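Local coordinates for cytoplasmic protein (Cryptococcus neoformans var. grubii serotype A, PDB 7LPO) that probably hydrolyses the beta-glucosidic bond of steryl glucosides, acting as a sterylglucosidase of glycoside hydrolase family 5, at residues Q53-R58 with N584-D589; H408-S413 with K437-F442; E422-I427 with K444-S449; N577-G582 with S594-E599. All coordinates share one frame; numbering follows the deposited sequence.

In the fold
From the N terminus, 53-58 comes first, in the loop after strand 35-43. Its partner, 584-589, lies more than 500 residues later, so interaction 1 closes a very long loop. Interactions 2 and 3 are nested inside it. Their segments alternate, so they cross: helix 400-419 meets 437-442, and strand 424-427 pairs with 447-449. They share one corner of the fold, where E440 OE2 reaches G445 N. Interaction 4 is a short closure within the loop after strand 567-570, and it crosses interaction 1; D589 and N577 join the two. Interactions 1 and 2 lie on opposite sides of the chain's centre, their centres about 35 Å apart.

Interaction 1. Residues Q53-R58 with N584-D589; sequences QPSHIR and NWNGED
P54 and S55 lie against N584 and W585, with CA atoms of S55 and W585 5.0 Å apart. Neither segment is a regular helix or strand. A type I turn runs from P54 to I57, and a type I' turn from W585 to E588. The backbones share a weak bond, S55 N to N584 O, 3.4 Å long but almost straight.

The S55 side chain makes the stronger link. Its OG sits between the backbone N and the carbonyl carbon (chi1 63°) and accepts the N-H of N586 at 2.9 Å. H180 ND1 is a further partner of this hydroxyl, so OG ties the turn to two places. Beside it, P54 CB packs on N584 CB at 3.8 Å. The H56 ring turns an edge to N584 OD1, with CE1 4.2 Å away, and stacks on W581. N586 lays ND2 over the W585 indole, toward its rim, and bonds G152 O. W585 NE1 bonds G153 O.

The side chain of W585 comes within about 3 Å of a bound Tris molecule, which E588 holds by a hydrogen bond; such a molecule may mark a pocket. The contact joins the loop between strand 35-43 and helix 61-66 to the loop following strand 567-570. Those two strands are parallel neighbours.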
loop_
_atom_site.group_PDB
_atom_site.type_symbol
_atom_site.label_atom_id
_atom_site.label_comp_id
_atom_site.label_asym_id
_atom_site.label_seq_id
_atom_site.Cartn_x
_atom_site.Cartn_y
_atom_site.Cartn_z
ATOM N N GLN A 53 2.050 -17.978 11.630
ATOM C CA GLN A 53 3.430 -17.485 11.563
ATOM C C GLN A 53 3.426 -15.954 11.439
ATOM O O GLN A 53 3.810 -15.394 10.413
ATOM C CB GLN A 53 4.203 -18.146 10.417
ATOM C CG GLN A 53 4.475 -19.648 10.647
ATOM C CD GLN A 53 5.563 -19.935 11.674
ATOM O OE1 GLN A 53 5.531 -20.966 12.340
ATOM N NE2 GLN A 53 6.526 -19.037 11.800
ATOM N N PRO A 54 2.988 -15.267 12.484
ATOM C CA PRO A 54 3.154 -13.802 12.514
ATOM C C PRO A 54 4.623 -13.412 12.648
ATOM O O PRO A 54 5.493 -14.227 12.982
ATOM C CB PRO A 54 2.346 -13.378 13.743
ATOM C CG PRO A 54 2.476 -14.582 14.678
ATOM C CD PRO A 54 2.433 -15.796 13.742
ATOM N N SER A 55 4.867 -12.114 12.425
ATOM C CA SER A 55 6.223 -11.589 12.282
ATOM C C SER A 55 7.082 -11.849 13.512
ATOM O O SER A 55 8.307 -11.958 13.395
ATOM C CB SER A 55 6.174 -10.075 12.003
ATOM O OG SER A 55 5.603 -9.353 13.091
ATOM N N HIS A 56 6.480 -11.927 14.695
ATOM C CA HIS A 56 7.273 -11.996 15.915
ATOM C C HIS A 56 7.677 -13.410 16.318
ATOM O O HIS A 56 8.478 -13.558 17.244
ATOM C CB HIS A 56 6.525 -11.350 17.092
ATOM C CG HIS A 56 5.198 -11.972 17.398
ATOM N ND1 HIS A 56 4.065 -11.709 16.657
ATOM C CD2 HIS A 56 4.812 -12.813 18.388
ATOM C CE1 HIS A 56 3.040 -12.360 17.177
ATOM N NE2 HIS A 56 3.469 -13.048 18.220
ATOM N N ILE A 57 7.165 -14.442 15.649
ATOM C CA ILE A 57 7.401 -15.820 16.082
ATOM C C ILE A 57 8.460 -16.461 15.185
ATOM O O ILE A 57 8.267 -16.613 13.982
ATOM C CB ILE A 57 6.104 -16.640 16.084
ATOM C CG1 ILE A 57 5.373 -16.360 17.400
ATOM C CG2 ILE A 57 6.426 -18.101 15.960
ATOM C CD1 ILE A 57 3.951 -16.821 17.424
ATOM N N ARG A 58 9.567 -16.862 15.803
ATOM C CA ARG A 58 10.653 -17.460 15.035
ATOM C C ARG A 58 10.432 -18.948 14.789
ATOM O O ARG A 58 10.869 -19.475 13.757
ATOM C CB ARG A 58 11.981 -17.256 15.759
ATOM C CG ARG A 58 13.131 -17.829 14.966
ATOM C CD ARG A 58 14.509 -17.270 15.332
ATOM N NE ARG A 58 15.443 -17.670 14.280
ATOM C CZ ARG A 58 16.282 -18.697 14.362
ATOM N NH1 ARG A 58 16.344 -19.422 15.472
ATOM N NH2 ARG A 58 17.070 -18.992 13.335
ATOM N N ASN A 584 0.028 -7.922 13.759
ATOM C CA ASN A 584 0.868 -9.118 13.707
ATOM C C ASN A 584 1.945 -8.994 12.637
ATOM O O ASN A 584 2.316 -9.983 11.999
ATOM C CB ASN A 584 0.039 -10.382 13.467
ATOM C CG ASN A 584 -0.966 -10.627 14.558
ATOM O OD1 ASN A 584 -0.596 -10.843 15.706
ATOM N ND2 ASN A 584 -2.251 -10.570 14.215
ATOM N N TRP A 585 2.462 -7.778 12.450
ATOM C CA TRP A 585 3.458 -7.523 11.412
ATOM C C TRP A 585 4.293 -6.313 11.828
ATOM O O TRP A 585 3.855 -5.164 11.680
ATOM C CB TRP A 585 2.776 -7.303 10.072
ATOM C CG TRP A 585 3.716 -7.253 8.912
ATOM C CD1 TRP A 585 4.231 -8.314 8.232
ATOM C CD2 TRP A 585 4.248 -6.078 8.290
ATOM N NE1 TRP A 585 5.055 -7.875 7.223
ATOM C CE2 TRP A 585 5.084 -6.506 7.238
ATOM C CE3 TRP A 585 4.109 -4.704 8.530
ATOM C CZ2 TRP A 585 5.780 -5.613 6.422
ATOM C CZ3 TRP A 585 4.792 -3.814 7.715
ATOM C CH2 TRP A 585 5.618 -4.274 6.671
ATOM N N ASN A 586 5.486 -6.585 12.353
ATOM C CA ASN A 586 6.543 -5.594 12.531
ATOM C C ASN A 586 6.147 -4.466 13.474
ATOM O O ASN A 586 6.716 -3.369 13.417
ATOM C CB ASN A 586 6.979 -5.026 11.175
ATOM C CG ASN A 586 7.739 -6.041 10.338
ATOM O OD1 ASN A 586 8.247 -7.031 10.864
ATOM N ND2 ASN A 586 7.835 -5.790 9.035
ATOM N N GLY A 587 5.207 -4.719 14.369
ATOM C CA GLY A 587 4.805 -3.719 15.328
ATOM C C GLY A 587 3.790 -2.730 14.816
ATOM O O GLY A 587 3.416 -1.821 15.560
ATOM N N GLU A 588 3.328 -2.874 13.579
ATOM C CA GLU A 588 2.313 -1.979 13.044
ATOM C C GLU A 588 0.934 -2.344 13.576
ATOM O O GLU A 588 0.619 -3.514 13.819
ATOM C CB GLU A 588 2.300 -2.031 11.520
ATOM C CG GLU A 588 3.524 -1.403 10.901
ATOM C CD GLU A 588 3.330 -1.051 9.445
ATOM O OE1 GLU A 588 2.286 -1.420 8.866
ATOM O OE2 GLU A 588 4.242 -0.423 8.874
ATOM N N ASP A 589 0.096 -1.321 13.741
ATOM C CA ASP A 589 -1.257 -1.529 14.256
ATOM C C ASP A 589 -2.142 -0.465 13.601
ATOM O O ASP A 589 -2.449 0.578 14.181
ATOM C CB ASP A 589 -1.303 -1.450 15.782
ATOM C CG ASP A 589 -2.672 -1.795 16.350
ATOM O OD1 ASP A 589 -3.656 -1.838 15.585
ATOM O OD2 ASP A 589 -2.759 -2.018 17.575
#

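Interaction 2. Residues H408-S413 with K437-F442; sequences HWLAYS and KLPESF
L438 puts its CD1 methyl squarely over the six-membered ring of W409, 3.8 Å from the centroid and 4° off the normal. The tight part of the contact centres on this buried indole. With CG anti to the backbone N (chi1 178°), the indole extends from the helix to meet L438. It is sandwiched: S413 OG lies above the opposite face, toward the rim. L438 CD2 touches W409 CE3, and F442 CB touches W409 CZ3 at 3.9 Å. H425 meets the same indole edge-to-face.

At the more open end a second methyl-on-ring contact forms. L410 CD2 stands over the centre of the F442 ring, 3.7 Å from it, while the two side chains cross at about a right angle. P439 CG also touches L410 CD2, at 4.0 Å. L410, P439 and F442 are partly exposed. No direct hydrogen bond joins the segments. A water bridges them instead: it donates to F442 O at 2.9 Å and only weakly to S413 OG.

P439 is the N-cap of helix 440-443. Helix 400-419, strand 424-427 and this short helix follow one another in the chain. I427 of the strand packs on both W409 and L438. The contact thus packs helix residues outside a strand, as in the TIM barrel expected for this family.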
loop_
_atom_site.group_PDB
_atom_site.type_symbol
_atom_site.label_atom_id
_atom_site.label_comp_id
_atom_site.label_asym_id
_atom_site.label_seq_id
_atom_site.Cartn_x
_atom_site.Cartn_y
_atom_site.Cartn_z
ATOM N N HIS A 408 9.912 -2.481 -16.436
ATOM C CA HIS A 408 9.211 -3.578 -15.774
ATOM C C HIS A 408 7.702 -3.418 -15.914
ATOM O O HIS A 408 6.975 -4.402 -16.101
ATOM C CB HIS A 408 9.597 -3.648 -14.291
ATOM C CG HIS A 408 8.610 -4.403 -13.454
ATOM N ND1 HIS A 408 8.504 -5.777 -13.484
ATOM C CD2 HIS A 408 7.647 -3.972 -12.606
ATOM C CE1 HIS A 408 7.528 -6.159 -12.679
ATOM N NE2 HIS A 408 7.000 -5.083 -12.125
ATOM N N TRP A 409 7.215 -2.178 -15.831
ATOM C CA TRP A 409 5.775 -1.953 -15.858
ATOM C C TRP A 409 5.174 -2.280 -17.218
ATOM O O TRP A 409 4.033 -2.750 -17.289
ATOM C CB TRP A 409 5.445 -0.512 -15.484
ATOM C CG TRP A 409 3.963 -0.259 -15.557
ATOM C CD1 TRP A 409 3.046 -0.471 -14.566
ATOM C CD2 TRP A 409 3.227 0.201 -16.691
ATOM N NE1 TRP A 409 1.791 -0.153 -15.009
ATOM C CE2 TRP A 409 1.872 0.256 -16.314
ATOM C CE3 TRP A 409 3.581 0.570 -17.991
ATOM C CZ2 TRP A 409 0.874 0.669 -17.187
ATOM C CZ3 TRP A 409 2.584 0.974 -18.859
ATOM C CH2 TRP A 409 1.250 1.025 -18.453
ATOM N N LEU A 410 5.915 -2.045 -18.304
ATOM C CA LEU A 410 5.418 -2.423 -19.621
ATOM C C LEU A 410 5.187 -3.925 -19.696
ATOM O O LEU A 410 4.113 -4.374 -20.117
ATOM C CB LEU A 410 6.385 -1.979 -20.713
ATOM C CG LEU A 410 6.670 -0.477 -20.781
ATOM C CD1 LEU A 410 7.850 -0.246 -21.754
ATOM C CD2 LEU A 410 5.470 0.341 -21.210
ATOM N N ALA A 411 6.189 -4.713 -19.277
ATOM C CA ALA A 411 6.071 -6.170 -19.271
ATOM C C ALA A 411 4.935 -6.633 -18.369
ATOM O O ALA A 411 4.135 -7.499 -18.750
ATOM C CB ALA A 411 7.390 -6.807 -18.822
ATOM N N TYR A 412 4.862 -6.086 -17.155
ATOM C CA TYR A 412 3.801 -6.475 -16.229
ATOM C C TYR A 412 2.430 -6.150 -16.808
ATOM O O TYR A 412 1.546 -7.011 -16.865
ATOM C CB TYR A 412 4.000 -5.775 -14.880
ATOM C CG TYR A 412 2.868 -5.991 -13.900
ATOM C CD1 TYR A 412 2.796 -7.148 -13.147
ATOM C CD2 TYR A 412 1.860 -5.038 -13.733
ATOM C CE1 TYR A 412 1.769 -7.363 -12.252
ATOM C CE2 TYR A 412 0.815 -5.254 -12.834
ATOM C CZ TYR A 412 0.783 -6.424 -12.100
ATOM O OH TYR A 412 -0.227 -6.665 -11.193
ATOM N N SER A 413 2.240 -4.905 -17.256
ATOM C CA SER A 413 0.913 -4.467 -17.681
ATOM C C SER A 413 0.437 -5.235 -18.913
ATOM O O SER A 413 -0.755 -5.535 -19.039
ATOM C CB SER A 413 0.920 -2.957 -17.936
ATOM O OG SER A 413 1.773 -2.602 -19.007
ATOM N N LYS A 437 6.225 9.345 -17.665
ATOM C CA LYS A 437 5.304 9.369 -18.790
ATOM C C LYS A 437 5.233 7.965 -19.375
ATOM O O LYS A 437 6.261 7.370 -19.707
ATOM C CB LYS A 437 5.751 10.387 -19.832
ATOM C CG LYS A 437 5.460 11.822 -19.388
ATOM C CD LYS A 437 6.589 12.361 -18.513
ATOM C CE LYS A 437 7.773 12.627 -19.394
ATOM N NZ LYS A 437 9.122 12.660 -18.762
ATOM N N LEU A 438 4.038 7.427 -19.455
ATOM C CA LEU A 438 3.817 6.086 -19.958
ATOM C C LEU A 438 3.046 6.150 -21.270
ATOM O O LEU A 438 2.165 7.001 -21.427
ATOM C CB LEU A 438 3.040 5.239 -18.944
ATOM C CG LEU A 438 3.785 4.921 -17.643
ATOM C CD1 LEU A 438 2.833 4.259 -16.647
ATOM C CD2 LEU A 438 5.000 4.046 -17.877
ATOM N N PRO A 439 3.357 5.277 -22.225
ATOM C CA PRO A 439 2.776 5.427 -23.566
ATOM C C PRO A 439 1.299 5.064 -23.596
ATOM O O PRO A 439 0.847 4.144 -22.910
ATOM C CB PRO A 439 3.605 4.460 -24.420
ATOM C CG PRO A 439 4.014 3.367 -23.441
ATOM C CD PRO A 439 4.218 4.082 -22.110
ATOM N N GLU A 440 0.542 5.803 -24.415
ATOM C CA GLU A 440 -0.862 5.468 -24.621
ATOM C C GLU A 440 -1.019 4.110 -25.292
ATOM O O GLU A 440 -2.072 3.480 -25.148
ATOM C CB GLU A 440 -1.554 6.544 -25.468
ATOM C CG GLU A 440 -2.251 7.648 -24.687
ATOM C CD GLU A 440 -3.162 7.128 -23.577
ATOM O OE1 GLU A 440 -3.033 7.617 -22.434
ATOM O OE2 GLU A 440 -3.990 6.222 -23.841
ATOM N N SER A 441 0.001 3.643 -26.024
ATOM C CA SER A 441 -0.079 2.320 -26.634
ATOM C C SER A 441 -0.220 1.223 -25.586
ATOM O O SER A 441 -0.623 0.106 -25.923
ATOM C CB SER A 441 1.154 2.045 -27.506
ATOM O OG SER A 441 2.356 2.437 -26.866
ATOM N N PHE A 442 0.114 1.511 -24.327
ATOM C CA PHE A 442 -0.087 0.578 -23.223
ATOM C C PHE A 442 -1.200 1.006 -22.279
ATOM O O PHE A 442 -1.905 0.153 -21.741
ATOM C CB PHE A 442 1.210 0.413 -22.418
ATOM C CG PHE A 442 2.268 -0.378 -23.126
ATOM C CD1 PHE A 442 2.902 0.134 -24.242
ATOM C CD2 PHE A 442 2.636 -1.635 -22.668
ATOM C CE1 PHE A 442 3.876 -0.596 -24.897
ATOM C CE2 PHE A 442 3.604 -2.370 -23.317
ATOM C CZ PHE A 442 4.226 -1.856 -24.432
HETATM O O HOH W 1 -0.899 -2.509 -21.233
#

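Interaction 3. Residues E422-I427 with K444-S449; sequences ESIHFI and KGRACS
H425 and A447 pair in parallel, as do F426 with C448 and I427 with S449. Strands 424-427 and 447-449, inclined by 18°, belong to a beta-alpha-beta unit with helix 440-443 between them, as in a TIM barrel. Their bonds run H425 N to R446 O, C448 N to H425 O (2.9 Å) and I427 N to C448 O (2.8 Å).

Side chains alternate between the two faces. H425, I427, A447 and S449 share one face, where I427 CD1 packs on A447 CB at 3.8 Å. Helix 400-419 lies over H425, and helix 490-512 over I427 and S449. F426 and C448 share the other face. C448 SG, anti to the backbone N (chi1 173°), reaches F426 CE1 at 3.8 Å and meets the ring obliquely as a sulfur-aromatic contact. I424 CG2 lies over one face of that ring, and F426 also stacks on F139 of strand 137-143.

At the N-terminal end, R446 crosses I424 at about a right angle. I424 CG1 sits over the centre of the guanidinium, 3.5 Å from CZ. The E422 carboxylate lies well out of the guanidinium plane, so only its charge could act on R446; it bonds S9, T12 and Y20 instead. R446 NH1 bonds I21 O. R446 NE donates to E422 O at 2.6 Å; this oxygen lies near the guanidinium plane, while NE stands 36° out of the carbonyl plane.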
loop_
_atom_site.group_PDB
_atom_site.type_symbol
_atom_site.label_atom_id
_atom_site.label_comp_id
_atom_site.label_asym_id
_atom_site.label_seq_id
_atom_site.Cartn_x
_atom_site.Cartn_y
_atom_site.Cartn_z
ATOM N N GLU A 422 -10.060 -5.859 -20.343
ATOM C CA GLU A 422 -10.587 -4.552 -19.966
ATOM C C GLU A 422 -9.995 -4.032 -18.658
ATOM O O GLU A 422 -10.586 -3.152 -18.018
ATOM C CB GLU A 422 -12.110 -4.614 -19.842
ATOM C CG GLU A 422 -12.835 -5.050 -21.096
ATOM C CD GLU A 422 -12.745 -4.025 -22.204
ATOM O OE1 GLU A 422 -12.196 -2.926 -21.968
ATOM O OE2 GLU A 422 -13.215 -4.325 -23.320
ATOM N N SER A 423 -8.843 -4.553 -18.249
ATOM C CA SER A 423 -8.302 -4.193 -16.949
ATOM C C SER A 423 -7.929 -2.719 -16.892
ATOM O O SER A 423 -7.323 -2.168 -17.816
ATOM C CB SER A 423 -7.073 -5.038 -16.622
ATOM O OG SER A 423 -6.488 -4.598 -15.404
ATOM N N ILE A 424 -8.286 -2.085 -15.785
ATOM C CA ILE A 424 -7.741 -0.779 -15.452
ATOM C C ILE A 424 -6.335 -0.980 -14.907
ATOM O O ILE A 424 -6.114 -1.810 -14.020
ATOM C CB ILE A 424 -8.642 -0.054 -14.439
ATOM C CG1 ILE A 424 -10.009 0.247 -15.066
ATOM C CG2 ILE A 424 -7.993 1.236 -13.989
ATOM C CD1 ILE A 424 -11.054 0.728 -14.077
ATOM N N HIS A 425 -5.376 -0.245 -15.460
ATOM C CA HIS A 425 -4.022 -0.224 -14.924
ATOM C C HIS A 425 -3.953 0.788 -13.787
ATOM O O HIS A 425 -4.051 2.003 -14.013
ATOM C CB HIS A 425 -3.022 0.128 -16.016
ATOM C CG HIS A 425 -2.807 -0.966 -17.007
ATOM N ND1 HIS A 425 -2.838 -2.299 -16.657
ATOM C CD2 HIS A 425 -2.570 -0.927 -18.338
ATOM C CE1 HIS A 425 -2.617 -3.035 -17.732
ATOM N NE2 HIS A 425 -2.450 -2.227 -18.765
ATOM N N PHE A 426 -3.818 0.287 -12.561
ATOM C CA PHE A 426 -3.589 1.130 -11.398
ATOM C C PHE A 426 -2.087 1.317 -11.270
ATOM O O PHE A 426 -1.359 0.380 -10.917
ATOM C CB PHE A 426 -4.208 0.515 -10.150
ATOM C CG PHE A 426 -5.718 0.574 -10.137
ATOM C CD1 PHE A 426 -6.374 1.670 -9.624
ATOM C CD2 PHE A 426 -6.472 -0.467 -10.660
ATOM C CE1 PHE A 426 -7.747 1.730 -9.614
ATOM C CE2 PHE A 426 -7.860 -0.424 -10.646
ATOM C CZ PHE A 426 -8.497 0.674 -10.123
ATOM N N ILE A 427 -1.627 2.518 -11.594
ATOM C CA ILE A 427 -0.209 2.802 -11.767
ATOM C C ILE A 427 0.334 3.331 -10.450
ATOM O O ILE A 427 0.008 4.448 -10.036
ATOM C CB ILE A 427 0.024 3.793 -12.912
ATOM C CG1 ILE A 427 -0.377 3.140 -14.242
ATOM C CG2 ILE A 427 1.472 4.232 -12.943
ATOM C CD1 ILE A 427 -1.046 4.078 -15.191
ATOM N N LYS A 444 -3.932 2.969 -23.149
ATOM C CA LYS A 444 -5.112 2.728 -23.974
ATOM C C LYS A 444 -6.380 3.260 -23.313
ATOM O O LYS A 444 -7.433 2.626 -23.361
ATOM C CB LYS A 444 -5.257 1.241 -24.295
ATOM C CG LYS A 444 -4.183 0.679 -25.221
ATOM C CD LYS A 444 -4.534 -0.752 -25.680
ATOM C CE LYS A 444 -3.479 -1.315 -26.629
ATOM N NZ LYS A 444 -3.678 -2.766 -26.921
ATOM N N GLY A 445 -6.273 4.429 -22.684
ATOM C CA GLY A 445 -7.432 5.093 -22.121
ATOM C C GLY A 445 -8.104 4.364 -20.986
ATOM O O GLY A 445 -9.295 4.571 -20.740
ATOM N N ARG A 446 -7.373 3.525 -20.265
ATOM C CA ARG A 446 -7.996 2.754 -19.194
ATOM C C ARG A 446 -6.970 2.581 -18.071
ATOM O O ARG A 446 -6.379 1.511 -17.887
ATOM C CB ARG A 446 -8.505 1.407 -19.702
ATOM C CG ARG A 446 -9.418 0.706 -18.728
ATOM C CD ARG A 446 -10.573 0.002 -19.437
ATOM N NE ARG A 446 -11.401 -0.694 -18.456
ATOM C CZ ARG A 446 -12.296 -0.085 -17.687
ATOM N NH1 ARG A 446 -12.489 1.222 -17.821
ATOM N NH2 ARG A 446 -12.996 -0.777 -16.798
ATOM N N ALA A 447 -6.796 3.645 -17.290
ATOM C CA ALA A 447 -5.767 3.676 -16.266
ATOM C C ALA A 447 -6.188 4.613 -15.143
ATOM O O ALA A 447 -7.123 5.398 -15.277
ATOM C CB ALA A 447 -4.419 4.109 -16.857
ATOM N N CYS A 448 -5.465 4.522 -14.030
ATOM C CA CYS A 448 -5.735 5.307 -12.832
ATOM C C CYS A 448 -4.440 5.360 -12.039
ATOM O O CYS A 448 -3.786 4.336 -11.855
ATOM C CB CYS A 448 -6.866 4.678 -11.997
ATOM S SG CYS A 448 -7.181 5.453 -10.374
ATOM N N SER A 449 -4.066 6.545 -11.593
ATOM C CA SER A 449 -2.882 6.716 -10.765
ATOM C C SER A 449 -3.214 6.272 -9.346
ATOM O O SER A 449 -4.278 6.611 -8.821
ATOM C CB SER A 449 -2.441 8.182 -10.792
ATOM O OG SER A 449 -1.228 8.355 -10.086
HETATM O O HOH W 2 1.205 7.356 -10.579
#

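Interaction 4. Residues N577-G582 with S594-E599; sequences NVHEWG and SVDDKE
H579 of 577-582 is bound by two consecutive aspartates, D596 and D597, in a short 3-10 turn. S594 opens that turn: its OG accepts from D596 N, which makes an ST turn. Both segments belong to the long loop after strand 567-570.

Hydrogen bonds come first. H579 N donates to D596 OD2 at 2.8 Å, using the anti lone pair of that oxygen. H579 NE2 donates to D597 OD2 at 2.9 Å. The carboxylate oxygen lies in the imidazole plane, but the donor stands 57° out of the carboxylate plane. R660 forms a salt bridge to the same OD2, and Y546 bonds OD1, so D597 is well fixed. S594 OG donates to N577 O at 3.1 Å, from above the carbonyl plane. N577 ND2 hydrogen-bonds the OD1 atoms of D583 and D589.

Two waters extend the link. One donates to N577 O at 2.6 Å and accepts from V595 N. The other accepts from E580 N and donates to D596 OD2, giving that oxygen a second bond.

Ring packing completes the contact. H579 stacks with Y534. D596 CB also sits over the centre of the H579 ring, a CH-pi contact 3.4 Å from the centroid and 7° off the normal.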
loop_
_atom_site.group_PDB
_atom_site.type_symbol
_atom_site.label_atom_id
_atom_site.label_comp_id
_atom_site.label_asym_id
_atom_site.label_seq_id
_atom_site.Cartn_x
_atom_site.Cartn_y
_atom_site.Cartn_z
ATOM N N ASN A 577 -6.311 -8.651 14.173
ATOM C CA ASN A 577 -5.563 -7.664 14.944
ATOM C C ASN A 577 -5.823 -7.839 16.439
ATOM O O ASN A 577 -6.944 -8.117 16.867
ATOM C CB ASN A 577 -5.954 -6.257 14.487
ATOM C CG ASN A 577 -5.444 -5.156 15.425
ATOM O OD1 ASN A 577 -5.958 -4.972 16.526
ATOM N ND2 ASN A 577 -4.432 -4.428 14.983
ATOM N N VAL A 578 -4.769 -7.694 17.238
ATOM C CA VAL A 578 -4.875 -7.740 18.692
ATOM C C VAL A 578 -4.054 -6.599 19.275
ATOM O O VAL A 578 -3.121 -6.091 18.651
ATOM C CB VAL A 578 -4.395 -9.082 19.288
ATOM C CG1 VAL A 578 -5.443 -10.171 19.080
ATOM C CG2 VAL A 578 -3.077 -9.482 18.666
ATOM N N HIS A 579 -4.400 -6.207 20.503
ATOM C CA HIS A 579 -3.686 -5.104 21.147
ATOM C C HIS A 579 -2.218 -5.441 21.384
ATOM O O HIS A 579 -1.343 -4.581 21.253
ATOM C CB HIS A 579 -4.341 -4.745 22.481
ATOM C CG HIS A 579 -5.678 -4.102 22.342
ATOM N ND1 HIS A 579 -6.491 -3.839 23.422
ATOM C CD2 HIS A 579 -6.347 -3.674 21.247
ATOM C CE1 HIS A 579 -7.613 -3.290 22.994
ATOM N NE2 HIS A 579 -7.546 -3.167 21.680
ATOM N N GLU A 580 -1.930 -6.679 21.774
ATOM C CA GLU A 580 -0.564 -7.030 22.149
ATOM C C GLU A 580 0.379 -6.958 20.952
ATOM O O GLU A 580 1.478 -6.404 21.051
ATOM C CB GLU A 580 -0.544 -8.428 22.763
ATOM C CG GLU A 580 0.826 -8.855 23.250
ATOM C CD GLU A 580 0.811 -10.218 23.906
ATOM O OE1 GLU A 580 -0.255 -10.874 23.918
ATOM O OE2 GLU A 580 1.874 -10.631 24.407
ATOM N N TRP A 581 -0.024 -7.518 19.812
ATOM C CA TRP A 581 0.852 -7.588 18.647
ATOM C C TRP A 581 0.360 -6.762 17.465
ATOM O O TRP A 581 0.957 -6.827 16.382
ATOM C CB TRP A 581 1.037 -9.046 18.221
ATOM C CG TRP A 581 1.655 -9.868 19.279
ATOM C CD1 TRP A 581 1.032 -10.784 20.070
ATOM C CD2 TRP A 581 3.024 -9.848 19.688
ATOM N NE1 TRP A 581 1.927 -11.340 20.936
ATOM C CE2 TRP A 581 3.160 -10.787 20.722
ATOM C CE3 TRP A 581 4.151 -9.133 19.274
ATOM C CZ2 TRP A 581 4.374 -11.031 21.352
ATOM C CZ3 TRP A 581 5.346 -9.371 19.893
ATOM C CH2 TRP A 581 5.451 -10.307 20.933
ATOM N N GLY A 582 -0.703 -5.987 17.641
ATOM C CA GLY A 582 -1.180 -5.150 16.556
ATOM C C GLY A 582 -1.667 -5.987 15.390
ATOM O O GLY A 582 -2.349 -7.008 15.564
ATOM N N SER A 594 -10.754 -4.423 15.741
ATOM C CA SER A 594 -10.030 -5.409 16.530
ATOM C C SER A 594 -10.996 -6.089 17.483
ATOM O O SER A 594 -11.813 -5.419 18.122
ATOM C CB SER A 594 -8.893 -4.770 17.332
ATOM O OG SER A 594 -8.291 -5.724 18.198
ATOM N N VAL A 595 -10.891 -7.420 17.584
ATOM C CA VAL A 595 -11.706 -8.148 18.552
ATOM C C VAL A 595 -11.426 -7.659 19.966
ATOM O O VAL A 595 -12.313 -7.687 20.823
ATOM C CB VAL A 595 -11.465 -9.666 18.449
ATOM C CG1 VAL A 595 -11.895 -10.188 17.094
ATOM C CG2 VAL A 595 -10.002 -9.983 18.724
ATOM N N ASP A 596 -10.193 -7.227 20.248
ATOM C CA ASP A 596 -9.870 -6.728 21.583
ATOM C C ASP A 596 -10.622 -5.445 21.929
ATOM O O ASP A 596 -10.602 -5.021 23.090
ATOM C CB ASP A 596 -8.363 -6.489 21.709
ATOM C CG ASP A 596 -7.575 -7.777 21.909
ATOM O OD1 ASP A 596 -8.185 -8.809 22.256
ATOM O OD2 ASP A 596 -6.341 -7.758 21.725
ATOM N N ASP A 597 -11.287 -4.821 20.965
ATOM C CA ASP A 597 -12.082 -3.631 21.227
ATOM C C ASP A 597 -13.573 -3.939 21.311
ATOM O O ASP A 597 -14.385 -3.011 21.408
ATOM C CB ASP A 597 -11.806 -2.576 20.161
ATOM C CG ASP A 597 -10.504 -1.844 20.405
ATOM O OD1 ASP A 597 -10.476 -0.982 21.301
ATOM O OD2 ASP A 597 -9.490 -2.160 19.744
ATOM N N LYS A 598 -13.943 -5.217 21.332
ATOM C CA LYS A 598 -15.336 -5.608 21.481
ATOM C C LYS A 598 -15.784 -5.486 22.934
ATOM O O LYS A 598 -14.982 -5.606 23.867
ATOM C CB LYS A 598 -15.539 -7.041 20.987
ATOM C CG LYS A 598 -15.559 -7.157 19.467
ATOM C CD LYS A 598 -15.806 -8.594 19.026
ATOM C CE LYS A 598 -17.250 -8.804 18.589
ATOM N NZ LYS A 598 -17.327 -9.333 17.185
ATOM N N GLU A 599 -17.082 -5.234 23.107
ATOM C CA GLU A 599 -17.696 -5.043 24.420
ATOM C C GLU A 599 -16.960 -3.981 25.227
ATOM O O GLU A 599 -17.407 -2.838 25.323
ATOM C CB GLU A 599 -17.733 -6.359 25.196
ATOM C CG GLU A 599 -18.766 -7.352 24.689
ATOM C CD GLU A 599 -18.178 -8.365 23.717
ATOM O OE1 GLU A 599 -17.130 -8.970 24.039
ATOM O OE2 GLU A 599 -18.765 -8.560 22.628
HETATM O O HOH W 3 -9.122 -8.780 15.718
HETATM O O HOH W 4 -3.832 -8.471 23.058
#